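Local structure of putative exported protein (Bordetella parapertussis, 3OCJ) at residues P230-S235 and W240-I245; A272-Q277 and L286-D291. The protein is of unknown function but carries a class I methyltransferase-like domain, consistent with an S-adenosylmethionine-dependent methyltransferase. All blocks are in the same frame, centred on the assembly; numbering follows the deposited sequence.

Contact 1. Residues P230-S235 and W240-I245; sequences PPPALS and WDMQAI
With its CG anti to the carbonyl carbon (chi1 -73°) and chi2 at 25°, Trp-240 lays the flat of its indole against the backbone and ring of Pro-231, the two side chains lying alongside each other with the same heading. The evidence for a CH-pi contact is direct: Pro-231 CB stands 3.5 Å from the centroid of the six-membered ring of Trp-240 and only 8° off the ring normal. On that same face Pro-231 CA lies over the centre of the indole, 3.5 Å above its plane. Pro-230 O also sits over this face, 3.4 Å from Trp-240 NE1, but the angle is too poor for a hydrogen bond; the oxygen accepts instead from Ser-238 OG, and NE1 makes a weak bond to Thr-229 OG1. Pro-232 crosses the tryptophan at about a right angle, its CD 3.9 Å from Trp-240 CE3. Met-242, a selenomethionine bent at chi2 and chi3, brings its SE to 4.0 Å from Pro-232 CG. One residue on from the tryptophan, Asp-241 OD1 accepts from Gln-243 N at 2.9 Å, with the N-H coming in well out of the plane of the carboxylate. Leu-250 of helix 247-261 touches both Trp-240 and Met-242. This is proline-tryptophan packing across a surface loop between strand 221-226 and helix 247-261, followed by an Asx turn at Asp-241.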
loop_
_atom_site.group_PDB
_atom_site.type_symbol
_atom_site.label_atom_id
_atom_site.label_comp_id
_atom_site.label_asym_id
_atom_site.label_seq_id
_atom_site.Cartn_x
_atom_site.Cartn_y
_atom_site.Cartn_z
ATOM N N PRO A 230 10.848 -9.438 -3.086
ATOM C CA PRO A 230 12.191 -9.349 -2.495
ATOM C C PRO A 230 13.217 -8.924 -3.534
ATOM O O PRO A 230 13.113 -9.339 -4.689
ATOM C CB PRO A 230 12.460 -10.788 -2.048
ATOM C CG PRO A 230 11.707 -11.616 -3.074
ATOM C CD PRO A 230 10.415 -10.838 -3.245
ATOM N N PRO A 231 14.213 -8.124 -3.124
ATOM C CA PRO A 231 15.292 -7.739 -4.041
ATOM C C PRO A 231 16.285 -8.884 -4.224
ATOM O O PRO A 231 16.222 -9.896 -3.509
ATOM C CB PRO A 231 15.968 -6.584 -3.303
ATOM C CG PRO A 231 15.771 -6.941 -1.847
ATOM C CD PRO A 231 14.371 -7.525 -1.788
ATOM N N PRO A 232 17.197 -8.739 -5.187
ATOM C CA PRO A 232 18.139 -9.824 -5.469
ATOM C C PRO A 232 18.996 -10.235 -4.265
ATOM O O PRO A 232 19.268 -11.422 -4.132
ATOM C CB PRO A 232 18.997 -9.253 -6.603
ATOM C CG PRO A 232 18.081 -8.296 -7.300
ATOM C CD PRO A 232 17.272 -7.662 -6.193
ATOM N N ALA A 233 19.373 -9.311 -3.390
ATOM C CA ALA A 233 20.194 -9.718 -2.246
ATOM C C ALA A 233 19.447 -10.716 -1.361
ATOM O O ALA A 233 20.051 -11.620 -0.777
ATOM C CB ALA A 233 20.630 -8.515 -1.437
ATOM N N LEU A 234 18.129 -10.556 -1.275
ATOM C CA LEU A 234 17.324 -11.325 -0.331
ATOM C C LEU A 234 16.855 -12.671 -0.886
ATOM O O LEU A 234 16.703 -13.643 -0.142
ATOM C CB LEU A 234 16.112 -10.490 0.101
ATOM C CG LEU A 234 15.157 -11.113 1.123
ATOM C CD1 LEU A 234 15.903 -11.473 2.414
ATOM C CD2 LEU A 234 14.024 -10.156 1.432
ATOM N N SER A 235 16.611 -12.732 -2.194
ATOM C CA SER A 235 16.021 -13.924 -2.787
ATOM C C SER A 235 16.681 -14.318 -4.099
ATOM O O SER A 235 16.835 -13.477 -4.989
ATOM C CB SER A 235 14.534 -13.687 -3.085
ATOM O OG SER A 235 13.992 -14.803 -3.769
ATOM N N TRP A 240 13.111 -8.498 -9.564
ATOM C CA TRP A 240 13.501 -7.123 -9.839
ATOM C C TRP A 240 14.247 -7.011 -11.156
ATOM O O TRP A 240 15.178 -7.785 -11.415
ATOM C CB TRP A 240 14.379 -6.560 -8.716
ATOM C CG TRP A 240 13.643 -6.249 -7.446
ATOM C CD1 TRP A 240 12.467 -6.810 -7.003
ATOM C CD2 TRP A 240 14.030 -5.291 -6.456
ATOM N NE1 TRP A 240 12.120 -6.267 -5.787
ATOM C CE2 TRP A 240 13.052 -5.322 -5.439
ATOM C CE3 TRP A 240 15.106 -4.396 -6.341
ATOM C CZ2 TRP A 240 13.125 -4.499 -4.311
ATOM C CZ3 TRP A 240 15.176 -3.583 -5.227
ATOM C CH2 TRP A 240 14.190 -3.640 -4.223
ATOM N N ASP A 241 13.843 -6.050 -11.985
ATOM C CA ASP A 241 14.587 -5.719 -13.197
ATOM C C ASP A 241 15.496 -4.544 -12.867
ATOM O O ASP A 241 15.052 -3.407 -12.813
ATOM C CB ASP A 241 13.634 -5.353 -14.345
ATOM C CG ASP A 241 14.379 -4.980 -15.636
ATOM O OD1 ASP A 241 15.628 -4.916 -15.613
ATOM O OD2 ASP A 241 13.695 -4.756 -16.658
HETATM N N MSE A 242 16.775 -4.823 -12.644
HETATM C CA MSE A 242 17.688 -3.766 -12.222
HETATM C C MSE A 242 17.868 -2.694 -13.294
HETATM O O MSE A 242 18.235 -1.559 -12.984
HETATM C CB MSE A 242 19.046 -4.340 -11.801
HETATM C CG MSE A 242 18.974 -5.372 -10.673
HETATM SE SE MSE A 242 18.014 -4.769 -9.092
HETATM C CE MSE A 242 18.950 -3.120 -8.804
ATOM N N GLN A 243 17.603 -3.038 -14.548
ATOM C CA GLN A 243 17.732 -2.057 -15.623
ATOM C C GLN A 243 16.588 -1.051 -15.614
ATOM O O GLN A 243 16.625 -0.048 -16.332
ATOM C CB GLN A 243 17.807 -2.748 -16.988
ATOM C CG GLN A 243 19.131 -3.447 -17.228
ATOM C CD GLN A 243 18.971 -4.944 -17.375
ATOM O OE1 GLN A 243 18.489 -5.617 -16.468
ATOM N NE2 GLN A 243 19.375 -5.474 -18.523
ATOM N N ALA A 244 15.581 -1.315 -14.787
ATOM C CA ALA A 244 14.413 -0.449 -14.684
ATOM C C ALA A 244 14.457 0.400 -13.415
ATOM O O ALA A 244 13.468 1.045 -13.070
ATOM C CB ALA A 244 13.133 -1.283 -14.720
ATOM N N ILE A 245 15.605 0.395 -12.738
ATOM C CA ILE A 245 15.755 1.099 -11.460
ATOM C C ILE A 245 16.972 2.009 -11.516
ATOM O O ILE A 245 18.069 1.566 -11.856
ATOM C CB ILE A 245 15.931 0.114 -10.288
ATOM C CG1 ILE A 245 14.760 -0.883 -10.249
ATOM C CG2 ILE A 245 16.061 0.873 -8.966
ATOM C CD1 ILE A 245 14.956 -2.032 -9.254
#

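Contact 2. Residues A272-Q277 and L286-D291; sequences AQTRAQ and LRFEDD
The 272-277 part of helix 271-280 packs on strand 286-289; the axes of these short segments approach to 10.6 Å, with N-to-C directions 148° apart, a roughly antiparallel helix-on-sheet pairing at the edge of the Rossmann-like methyltransferase sheet, where strand 286-289 is outermost. Leu-286 and Phe-288, two residues apart on the strand, both direct their side chains to the helix. Leu-286 CD2 reaches the helix backbone, 3.7 Å from Arg-275 CA, and also touches CB and CG of that arginine. The same methyl lies 3.9 Å above the guanidinium plane of Arg-275, displaced from the centre of the group, because the arginine chain leaves the helix extended and then bends at chi3 (-66°) to fold back over the leucine. Phe-288 is approached at its edge: Arg-275 NH2 comes to 3.8 Å from CE2, with the guanidinium and ring planes 65° apart, and Thr-274 CG2 makes a looser contact at 4.4 Å from CE1. His-271 adds an edge-to-face ring contact to Phe-288. The charge of Arg-275 is met by Glu-279, which forms a salt bridge with NH1. Two waters then tie the guanidinium to the start of the strand. Water 2 accepts from both Arg-275 NH1 and Leu-286 N, whereas water 1 lies in the guanidinium plane, accepts from Arg-275 NH2 at 2.7 Å and donates to Leu-286 O at 2.9 Å.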
loop_
_atom_site.group_PDB
_atom_site.type_symbol
_atom_site.label_atom_id
_atom_site.label_comp_id
_atom_site.label_asym_id
_atom_site.label_seq_id
_atom_site.Cartn_x
_atom_site.Cartn_y
_atom_site.Cartn_z
ATOM N N ALA A 272 5.838 -16.616 -7.240
ATOM C CA ALA A 272 5.566 -18.024 -6.974
ATOM C C ALA A 272 5.011 -18.240 -5.571
ATOM O O ALA A 272 4.098 -19.044 -5.380
ATOM C CB ALA A 272 6.830 -18.868 -7.193
ATOM N N GLN A 273 5.553 -17.526 -4.586
ATOM C CA GLN A 273 5.043 -17.654 -3.221
ATOM C C GLN A 273 3.593 -17.176 -3.160
ATOM O O GLN A 273 2.738 -17.835 -2.575
ATOM C CB GLN A 273 5.903 -16.877 -2.229
ATOM C CG GLN A 273 7.263 -17.520 -1.973
ATOM C CD GLN A 273 8.129 -16.688 -1.056
ATOM O OE1 GLN A 273 8.252 -15.478 -1.223
ATOM N NE2 GLN A 273 8.743 -17.340 -0.074
ATOM N N THR A 274 3.323 -16.023 -3.769
ATOM C CA THR A 274 1.975 -15.472 -3.776
ATOM C C THR A 274 1.014 -16.414 -4.506
ATOM O O THR A 274 -0.111 -16.636 -4.046
ATOM C CB THR A 274 1.983 -14.063 -4.391
ATOM O OG1 THR A 274 2.733 -13.203 -3.521
ATOM C CG2 THR A 274 0.561 -13.516 -4.547
ATOM N N ARG A 275 1.452 -16.965 -5.640
ATOM C CA ARG A 275 0.636 -17.937 -6.349
ATOM C C ARG A 275 0.273 -19.133 -5.469
ATOM O O ARG A 275 -0.877 -19.554 -5.435
ATOM C CB ARG A 275 1.350 -18.430 -7.607
ATOM C CG ARG A 275 0.672 -19.646 -8.226
ATOM C CD ARG A 275 1.343 -20.074 -9.529
ATOM N NE ARG A 275 1.194 -19.068 -10.576
ATOM C CZ ARG A 275 0.100 -18.932 -11.325
ATOM N NH1 ARG A 275 -0.940 -19.736 -11.143
ATOM N NH2 ARG A 275 0.041 -17.994 -12.260
ATOM N N ALA A 276 1.267 -19.672 -4.770
ATOM C CA ALA A 276 1.022 -20.801 -3.871
ATOM C C ALA A 276 -0.015 -20.461 -2.801
ATOM O O ALA A 276 -0.911 -21.265 -2.514
ATOM C CB ALA A 276 2.337 -21.267 -3.234
ATOM N N GLN A 277 0.095 -19.275 -2.213
ATOM C CA GLN A 277 -0.870 -18.876 -1.187
ATOM C C GLN A 277 -2.274 -18.740 -1.776
ATOM O O GLN A 277 -3.251 -19.204 -1.193
ATOM C CB GLN A 277 -0.441 -17.561 -0.549
ATOM C CG GLN A 277 0.885 -17.627 0.200
ATOM C CD GLN A 277 1.347 -16.269 0.643
ATOM O OE1 GLN A 277 1.527 -15.370 -0.173
ATOM N NE2 GLN A 277 1.528 -16.099 1.953
ATOM N N LEU A 286 -4.883 -17.079 -12.232
ATOM C CA LEU A 286 -4.148 -15.895 -11.785
ATOM C C LEU A 286 -3.549 -15.122 -12.946
ATOM O O LEU A 286 -2.994 -15.711 -13.886
ATOM C CB LEU A 286 -3.020 -16.286 -10.830
ATOM C CG LEU A 286 -3.346 -16.437 -9.341
ATOM C CD1 LEU A 286 -4.649 -17.169 -9.051
ATOM C CD2 LEU A 286 -2.165 -17.075 -8.605
ATOM N N ARG A 287 -3.650 -13.801 -12.863
ATOM C CA ARG A 287 -2.995 -12.891 -13.799
ATOM C C ARG A 287 -2.184 -11.885 -12.996
ATOM O O ARG A 287 -2.709 -11.244 -12.074
ATOM C CB ARG A 287 -4.038 -12.157 -14.648
ATOM C CG ARG A 287 -3.511 -10.946 -15.434
ATOM C CD ARG A 287 -2.469 -11.308 -16.496
ATOM N NE ARG A 287 -1.965 -10.096 -17.147
ATOM C CZ ARG A 287 -0.749 -9.964 -17.670
ATOM N NH1 ARG A 287 0.121 -10.956 -17.598
ATOM N NH2 ARG A 287 -0.387 -8.816 -18.225
ATOM N N PHE A 288 -0.904 -11.759 -13.319
ATOM C CA PHE A 288 -0.073 -10.758 -12.664
ATOM C C PHE A 288 0.117 -9.561 -13.587
ATOM O O PHE A 288 0.358 -9.712 -14.794
ATOM C CB PHE A 288 1.291 -11.344 -12.271
ATOM C CG PHE A 288 1.214 -12.407 -11.206
ATOM C CD1 PHE A 288 1.237 -12.076 -9.857
ATOM C CD2 PHE A 288 1.138 -13.747 -11.548
ATOM C CE1 PHE A 288 1.176 -13.051 -8.883
ATOM C CE2 PHE A 288 1.073 -14.729 -10.572
ATOM C CZ PHE A 288 1.090 -14.374 -9.229
ATOM N N GLU A 289 -0.005 -8.364 -13.034
ATOM C CA GLU A 289 0.284 -7.131 -13.755
ATOM C C GLU A 289 1.474 -6.482 -13.078
ATOM O O GLU A 289 1.344 -5.856 -12.009
ATOM C CB GLU A 289 -0.933 -6.194 -13.763
ATOM C CG GLU A 289 -2.113 -6.742 -14.572
ATOM C CD GLU A 289 -1.883 -6.673 -16.083
ATOM O OE1 GLU A 289 -0.954 -5.973 -16.524
ATOM O OE2 GLU A 289 -2.651 -7.319 -16.834
ATOM N N ASP A 290 2.647 -6.661 -13.671
ATOM C CA ASP A 290 3.878 -6.187 -13.059
ATOM C C ASP A 290 4.137 -4.718 -13.346
ATOM O O ASP A 290 3.953 -4.251 -14.475
ATOM C CB ASP A 290 5.080 -6.980 -13.569
ATOM C CG ASP A 290 5.143 -8.394 -13.022
ATOM O OD1 ASP A 290 4.474 -8.696 -12.014
ATOM O OD2 ASP A 290 5.906 -9.215 -13.598
ATOM N N ASP A 291 4.600 -3.996 -12.335
ATOM C CA ASP A 291 5.178 -2.683 -12.573
ATOM C C ASP A 291 6.505 -2.870 -13.317
ATOM O O ASP A 291 7.033 -3.987 -13.416
ATOM C CB ASP A 291 5.404 -1.965 -11.237
ATOM C CG ASP A 291 6.314 -2.756 -10.304
ATOM O OD1 ASP A 291 5.940 -3.901 -9.951
ATOM O OD2 ASP A 291 7.389 -2.248 -9.923
HETATM O O HOH W 1 -2.194 -18.491 -13.686
HETATM O O HOH W 2 -3.842 -20.012 -11.378
#

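Contact 1 is a surface contact within a single loop, its segments separated by only four residues; contact 2 is partly buried and joins a helix to the outermost strand of the sheet. They follow one another along the chain, with centres 16 Å apart and nearest atoms about 6 Å apart, so they do not touch. Indirect ties exist: Thr-270 meets Pro-230 of the first and bonds to Thr-274 of the second, while Leu-295 packs on Trp-240 and gives its backbone N to Asp-291. Neither has a direct hydrogen bond between its segments. Contact 1 relies on proline and indole surfaces, whereas contact 2 combines apolar packing with water bridges from an arginine.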